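PDB 2UX8: glucose-1-phosphate uridylyltransferase from Sphingomonas elodea, which probably catalyses the transfer of a uridylyl group from UTP to alpha-D-glucose 1-phosphate, giving UDP-glucose and diphosphate. Local coordinates for residues M154-C167 and S211-M223. Numbering follows the deposited sequence.
With G1P (1-O-phosphono-alpha-D-glucopyranose), chain K.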
loop_
_atom_site.group_PDB
_atom_site.type_symbol
_atom_site.label_atom_id
_atom_site.label_comp_id
_atom_site.label_asym_id
_atom_site.label_seq_id
_atom_site.Cartn_x
_atom_site.Cartn_y
_atom_site.Cartn_z
ATOM N N MET C 154 -23.016 -3.551 -27.930
ATOM C CA MET C 154 -23.070 -4.998 -27.805
ATOM C C MET C 154 -24.274 -5.497 -27.037
ATOM O O MET C 154 -24.896 -6.497 -27.423
ATOM C CB MET C 154 -21.799 -5.520 -27.145
ATOM C CG MET C 154 -20.664 -5.709 -28.124
ATOM S SD MET C 154 -19.189 -6.343 -27.355
ATOM C CE MET C 154 -19.572 -8.055 -27.203
ATOM N N VAL C 155 -24.605 -4.811 -25.949
ATOM C CA VAL C 155 -25.750 -5.209 -25.142
ATOM C C VAL C 155 -27.033 -5.000 -25.964
ATOM O O VAL C 155 -28.000 -5.758 -25.843
ATOM C CB VAL C 155 -25.805 -4.408 -23.810
ATOM C CG1 VAL C 155 -26.120 -2.971 -24.082
ATOM C CG2 VAL C 155 -26.838 -4.995 -22.890
ATOM N N ASP C 156 -27.024 -3.979 -26.811
ATOM C CA ASP C 156 -28.161 -3.687 -27.676
ATOM C C ASP C 156 -28.453 -4.894 -28.555
ATOM O O ASP C 156 -29.609 -5.269 -28.755
ATOM C CB ASP C 156 -27.858 -2.474 -28.559
ATOM C CG ASP C 156 -28.110 -1.157 -27.848
ATOM O OD1 ASP C 156 -27.623 -0.104 -28.320
ATOM O OD2 ASP C 156 -28.810 -1.166 -26.814
ATOM N N ALA C 157 -27.395 -5.493 -29.091
ATOM C CA ALA C 157 -27.532 -6.672 -29.934
ATOM C C ALA C 157 -27.838 -7.891 -29.088
ATOM O O ALA C 157 -28.438 -8.841 -29.566
ATOM C CB ALA C 157 -26.256 -6.916 -30.721
ATOM N N TYR C 158 -27.400 -7.873 -27.835
ATOM C CA TYR C 158 -27.640 -8.991 -26.938
ATOM C C TYR C 158 -29.140 -9.092 -26.687
ATOM O O TYR C 158 -29.724 -10.171 -26.796
ATOM C CB TYR C 158 -26.888 -8.783 -25.612
ATOM C CG TYR C 158 -27.240 -9.804 -24.562
ATOM C CD1 TYR C 158 -26.899 -11.144 -24.731
ATOM C CD2 TYR C 158 -27.959 -9.443 -23.422
ATOM C CE1 TYR C 158 -27.267 -12.111 -23.796
ATOM C CE2 TYR C 158 -28.333 -10.402 -22.473
ATOM C CZ TYR C 158 -27.984 -11.734 -22.668
ATOM O OH TYR C 158 -28.343 -12.690 -21.744
ATOM N N ASN C 159 -29.750 -7.953 -26.362
ATOM C CA ASN C 159 -31.184 -7.866 -26.087
ATOM C C ASN C 159 -32.048 -8.498 -27.160
ATOM O O ASN C 159 -33.211 -8.825 -26.912
ATOM C CB ASN C 159 -31.628 -6.406 -25.956
ATOM C CG ASN C 159 -31.242 -5.792 -24.634
ATOM O OD1 ASN C 159 -31.689 -6.227 -23.569
ATOM N ND2 ASN C 159 -30.408 -4.769 -24.690
ATOM N N LYS C 160 -31.500 -8.646 -28.359
ATOM C CA LYS C 160 -32.279 -9.228 -29.439
ATOM C C LYS C 160 -31.913 -10.653 -29.820
ATOM O O LYS C 160 -32.798 -11.449 -30.131
ATOM C CB LYS C 160 -32.234 -8.333 -30.678
ATOM C CG LYS C 160 -30.871 -8.078 -31.231
ATOM C CD LYS C 160 -30.941 -7.198 -32.467
ATOM C CE LYS C 160 -31.516 -7.937 -33.670
ATOM N NZ LYS C 160 -31.590 -7.081 -34.898
ATOM N N VAL C 161 -30.628 -10.992 -29.796
ATOM C CA VAL C 161 -30.231 -12.349 -30.141
ATOM C C VAL C 161 -29.778 -13.237 -28.977
ATOM O O VAL C 161 -29.766 -14.468 -29.118
ATOM C CB VAL C 161 -29.150 -12.339 -31.211
ATOM C CG1 VAL C 161 -28.887 -13.749 -31.680
ATOM C CG2 VAL C 161 -29.597 -11.473 -32.370
ATOM N N GLY C 162 -29.412 -12.629 -27.843
ATOM C CA GLY C 162 -28.988 -13.389 -26.674
ATOM C C GLY C 162 -27.737 -14.200 -26.911
ATOM O O GLY C 162 -26.979 -13.895 -27.827
ATOM N N GLY C 163 -27.512 -15.226 -26.096
ATOM C CA GLY C 163 -26.330 -16.059 -26.270
ATOM C C GLY C 163 -25.007 -15.376 -25.946
ATOM O O GLY C 163 -24.925 -14.590 -25.009
ATOM N N ASN C 164 -23.975 -15.671 -26.732
ATOM C CA ASN C 164 -22.656 -15.097 -26.515
ATOM C C ASN C 164 -22.262 -14.137 -27.631
ATOM O O ASN C 164 -22.546 -14.382 -28.801
ATOM C CB ASN C 164 -21.617 -16.216 -26.404
ATOM C CG ASN C 164 -22.078 -17.353 -25.506
ATOM O OD1 ASN C 164 -22.682 -18.321 -25.973
ATOM N ND2 ASN C 164 -21.813 -17.233 -24.210
ATOM N N LEU C 165 -21.615 -13.039 -27.261
ATOM C CA LEU C 165 -21.179 -12.052 -28.232
ATOM C C LEU C 165 -19.757 -11.597 -27.935
ATOM O O LEU C 165 -19.303 -11.617 -26.787
ATOM C CB LEU C 165 -22.099 -10.829 -28.224
ATOM C CG LEU C 165 -23.576 -10.951 -28.603
ATOM C CD1 LEU C 165 -24.383 -11.279 -27.369
ATOM C CD2 LEU C 165 -24.074 -9.637 -29.182
ATOM N N ILE C 166 -19.061 -11.185 -28.987
ATOM C CA ILE C 166 -17.699 -10.694 -28.869
ATOM C C ILE C 166 -17.503 -9.606 -29.904
ATOM O O ILE C 166 -18.156 -9.606 -30.939
ATOM C CB ILE C 166 -16.666 -11.808 -29.126
ATOM C CG1 ILE C 166 -16.994 -12.515 -30.441
ATOM C CG2 ILE C 166 -16.652 -12.791 -27.961
ATOM C CD1 ILE C 166 -15.963 -13.530 -30.870
ATOM N N CYS C 167 -16.614 -8.668 -29.622
ATOM C CA CYS C 167 -16.344 -7.600 -30.567
ATOM C C CYS C 167 -15.419 -8.158 -31.644
ATOM O O CYS C 167 -14.418 -8.813 -31.344
ATOM C CB CYS C 167 -15.677 -6.425 -29.866
ATOM S SG CYS C 167 -15.515 -4.997 -30.920
ATOM N N SER C 211 -10.768 -10.939 -36.181
ATOM C CA SER C 211 -10.248 -11.344 -34.890
ATOM C C SER C 211 -11.170 -10.985 -33.734
ATOM O O SER C 211 -12.151 -10.260 -33.900
ATOM C CB SER C 211 -8.890 -10.684 -34.678
ATOM O OG SER C 211 -8.989 -9.284 -34.895
ATOM N N VAL C 212 -10.834 -11.502 -32.559
ATOM C CA VAL C 212 -11.602 -11.251 -31.350
ATOM C C VAL C 212 -10.992 -10.048 -30.638
ATOM O O VAL C 212 -9.779 -9.970 -30.486
ATOM C CB VAL C 212 -11.560 -12.479 -30.407
ATOM C CG1 VAL C 212 -12.448 -12.250 -29.196
ATOM C CG2 VAL C 212 -12.011 -13.722 -31.153
ATOM N N ILE C 213 -11.827 -9.099 -30.229
ATOM C CA ILE C 213 -11.342 -7.921 -29.525
ATOM C C ILE C 213 -11.776 -8.041 -28.067
ATOM O O ILE C 213 -12.744 -8.726 -27.767
ATOM C CB ILE C 213 -11.897 -6.617 -30.155
ATOM C CG1 ILE C 213 -11.417 -6.502 -31.606
ATOM C CG2 ILE C 213 -11.443 -5.405 -29.351
ATOM C CD1 ILE C 213 -9.930 -6.666 -31.784
ATOM N N GLY C 214 -11.056 -7.375 -27.172
ATOM C CA GLY C 214 -11.341 -7.449 -25.746
ATOM C C GLY C 214 -12.666 -6.986 -25.167
ATOM O O GLY C 214 -12.698 -6.269 -24.164
ATOM N N ARG C 215 -13.764 -7.401 -25.780
ATOM C CA ARG C 215 -15.108 -7.056 -25.313
ATOM C C ARG C 215 -15.960 -8.324 -25.466
ATOM O O ARG C 215 -16.142 -8.816 -26.580
ATOM C CB ARG C 215 -15.676 -5.901 -26.151
ATOM C CG ARG C 215 -15.875 -4.574 -25.400
ATOM C CD ARG C 215 -14.656 -4.189 -24.584
ATOM N NE ARG C 215 -14.581 -2.767 -24.271
ATOM C CZ ARG C 215 -13.444 -2.169 -23.919
ATOM N NH1 ARG C 215 -12.339 -2.884 -23.840
ATOM N NH2 ARG C 215 -13.392 -0.860 -23.685
ATOM N N TYR C 216 -16.452 -8.866 -24.349
ATOM C CA TYR C 216 -17.254 -10.088 -24.376
ATOM C C TYR C 216 -18.521 -10.027 -23.528
ATOM O O TYR C 216 -18.617 -9.278 -22.550
ATOM C CB TYR C 216 -16.464 -11.296 -23.849
ATOM C CG TYR C 216 -15.053 -11.510 -24.364
ATOM C CD1 TYR C 216 -14.036 -10.585 -24.109
ATOM C CD2 TYR C 216 -14.711 -12.686 -25.031
ATOM C CE1 TYR C 216 -12.721 -10.834 -24.502
ATOM C CE2 TYR C 216 -13.402 -12.939 -25.426
ATOM C CZ TYR C 216 -12.416 -12.015 -25.157
ATOM O OH TYR C 216 -11.127 -12.291 -25.536
ATOM N N ILE C 217 -19.491 -10.846 -23.919
ATOM C CA ILE C 217 -20.739 -11.022 -23.191
ATOM C C ILE C 217 -20.908 -12.524 -23.258
ATOM O O ILE C 217 -21.180 -13.072 -24.318
ATOM C CB ILE C 217 -21.925 -10.371 -23.870
ATOM C CG1 ILE C 217 -21.839 -8.859 -23.707
ATOM C CG2 ILE C 217 -23.216 -10.908 -23.262
ATOM C CD1 ILE C 217 -23.071 -8.107 -24.169
ATOM N N LEU C 218 -20.730 -13.195 -22.131
ATOM C CA LEU C 218 -20.805 -14.645 -22.102
ATOM C C LEU C 218 -21.879 -15.230 -21.207
ATOM O O LEU C 218 -22.310 -14.612 -20.242
ATOM C CB LEU C 218 -19.452 -15.193 -21.677
ATOM C CG LEU C 218 -18.359 -14.723 -22.617
ATOM C CD1 LEU C 218 -17.035 -14.882 -21.937
ATOM C CD2 LEU C 218 -18.424 -15.506 -23.939
ATOM N N GLN C 219 -22.295 -16.446 -21.536
ATOM C CA GLN C 219 -23.304 -17.144 -20.755
ATOM C C GLN C 219 -22.605 -17.953 -19.681
ATOM O O GLN C 219 -21.480 -18.423 -19.872
ATOM C CB GLN C 219 -24.146 -18.054 -21.655
ATOM C CG GLN C 219 -24.979 -17.277 -22.655
ATOM C CD GLN C 219 -25.946 -16.335 -21.972
ATOM O OE1 GLN C 219 -26.102 -15.185 -22.370
ATOM N NE2 GLN C 219 -26.605 -16.821 -20.938
ATOM N N PRO C 220 -23.269 -18.127 -18.535
ATOM C CA PRO C 220 -22.728 -18.874 -17.399
ATOM C C PRO C 220 -22.152 -20.253 -17.717
ATOM O O PRO C 220 -21.305 -20.753 -16.975
ATOM C CB PRO C 220 -23.905 -18.920 -16.419
ATOM C CG PRO C 220 -25.108 -18.799 -17.310
ATOM C CD PRO C 220 -24.668 -17.741 -18.285
ATOM N N GLU C 221 -22.586 -20.862 -18.819
ATOM C CA GLU C 221 -22.073 -22.181 -19.171
ATOM C C GLU C 221 -20.581 -22.094 -19.468
ATOM O O GLU C 221 -19.855 -23.080 -19.343
ATOM C CB GLU C 221 -22.804 -22.768 -20.385
ATOM C CG GLU C 221 -24.016 -21.985 -20.892
ATOM C CD GLU C 221 -25.158 -21.874 -19.880
ATOM O OE1 GLU C 221 -25.338 -22.808 -19.062
ATOM O OE2 GLU C 221 -25.893 -20.856 -19.921
ATOM N N VAL C 222 -20.119 -20.908 -19.853
ATOM C CA VAL C 222 -18.702 -20.731 -20.155
ATOM C C VAL C 222 -17.862 -20.817 -18.886
ATOM O O VAL C 222 -16.738 -21.318 -18.918
ATOM C CB VAL C 222 -18.430 -19.386 -20.849
ATOM C CG1 VAL C 222 -16.961 -19.317 -21.265
ATOM C CG2 VAL C 222 -19.347 -19.231 -22.062
ATOM N N MET C 223 -18.405 -20.318 -17.777
ATOM C CA MET C 223 -17.707 -20.384 -16.494
ATOM C C MET C 223 -17.558 -21.854 -16.130
ATOM O O MET C 223 -16.467 -22.320 -15.802
ATOM C CB MET C 223 -18.508 -19.674 -15.398
ATOM C CG MET C 223 -18.159 -18.216 -15.206
ATOM S SD MET C 223 -16.551 -17.975 -14.437
ATOM C CE MET C 223 -15.532 -18.037 -15.770
HETATM C C1 G1P K . -6.890 -12.220 -25.814
HETATM C C2 G1P K . -7.683 -13.378 -26.451
HETATM C C3 G1P K . -7.556 -13.278 -27.981
HETATM C C4 G1P K . -8.150 -11.941 -28.413
HETATM C C5 G1P K . -7.349 -10.812 -27.726
HETATM C C6 G1P K . -7.943 -9.455 -28.132
HETATM O O1 G1P K . -5.493 -12.364 -26.157
HETATM O O2 G1P K . -7.140 -14.617 -25.999
HETATM O O3 G1P K . -8.285 -14.335 -28.590
HETATM O O4 G1P K . -8.047 -11.821 -29.832
HETATM O O5 G1P K . -7.438 -10.944 -26.278
HETATM O O6 G1P K . -7.227 -8.388 -27.504
HETATM P P G1P K . -4.597 -11.277 -25.349
HETATM O O1P G1P K . -4.791 -11.420 -23.884
HETATM O O2P G1P K . -3.055 -11.490 -25.725
HETATM O O3P G1P K . -5.011 -9.783 -25.790
#
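One wall of the glucose 1-phosphate pocket, with Val212, Ile213, Gly214 and Tyr216, stands beside the corner where Cys167 meets Ile213 and Arg215. Cys167 O accepts from Ile213 N at 2.8 Å, and Cys167 N donates to Arg215 O; between Ile213 and Arg215, Gly214 is the centre of an inverse gamma turn. Just before the turn, Val212 O accepts from O4 of the sugar at 2.6 Å, and Glu199 and Gly180 hold the ligand as well. Farther along, strand 164-167 runs antiparallel to 215-218; Leu165 N donates to Ile217 O at 3.0 Å, with a nearly straight N-H...O angle of 165°. This belongs to the mixed central sheet of a GT-A-type nucleotidyltransferase, and helix 154-161 covers one face of it. On that face Ile217 is the hub: its CD1 reaches Met154 CB, while CG2, anti to the backbone N, lies 4.0 Å from Tyr158 CD1. The Met154 and Arg215 side chains cross at about a right angle, SD 3.7 Å from Arg215 CB; the bend at chi3 (79°) turns CE toward Arg215 O. Arg215 itself leads away to a salt bridge with Glu54. On the other face Ile166 CG2 sits 3.5 Å from Tyr216 CD2, and Ile166 CD1 touches Val212. The Gln219 amide lies at the edge of the Tyr158 ring, the planes 13° apart, and Gln219 CG is 3.6 Å from Gly163 O; an alanine here would probably leave a gap between the Tyr158 ring edge and the Gly163 carbonyl. Beyond it, helix 221-223 brings Val222 CG2 to the Asn164 side chain.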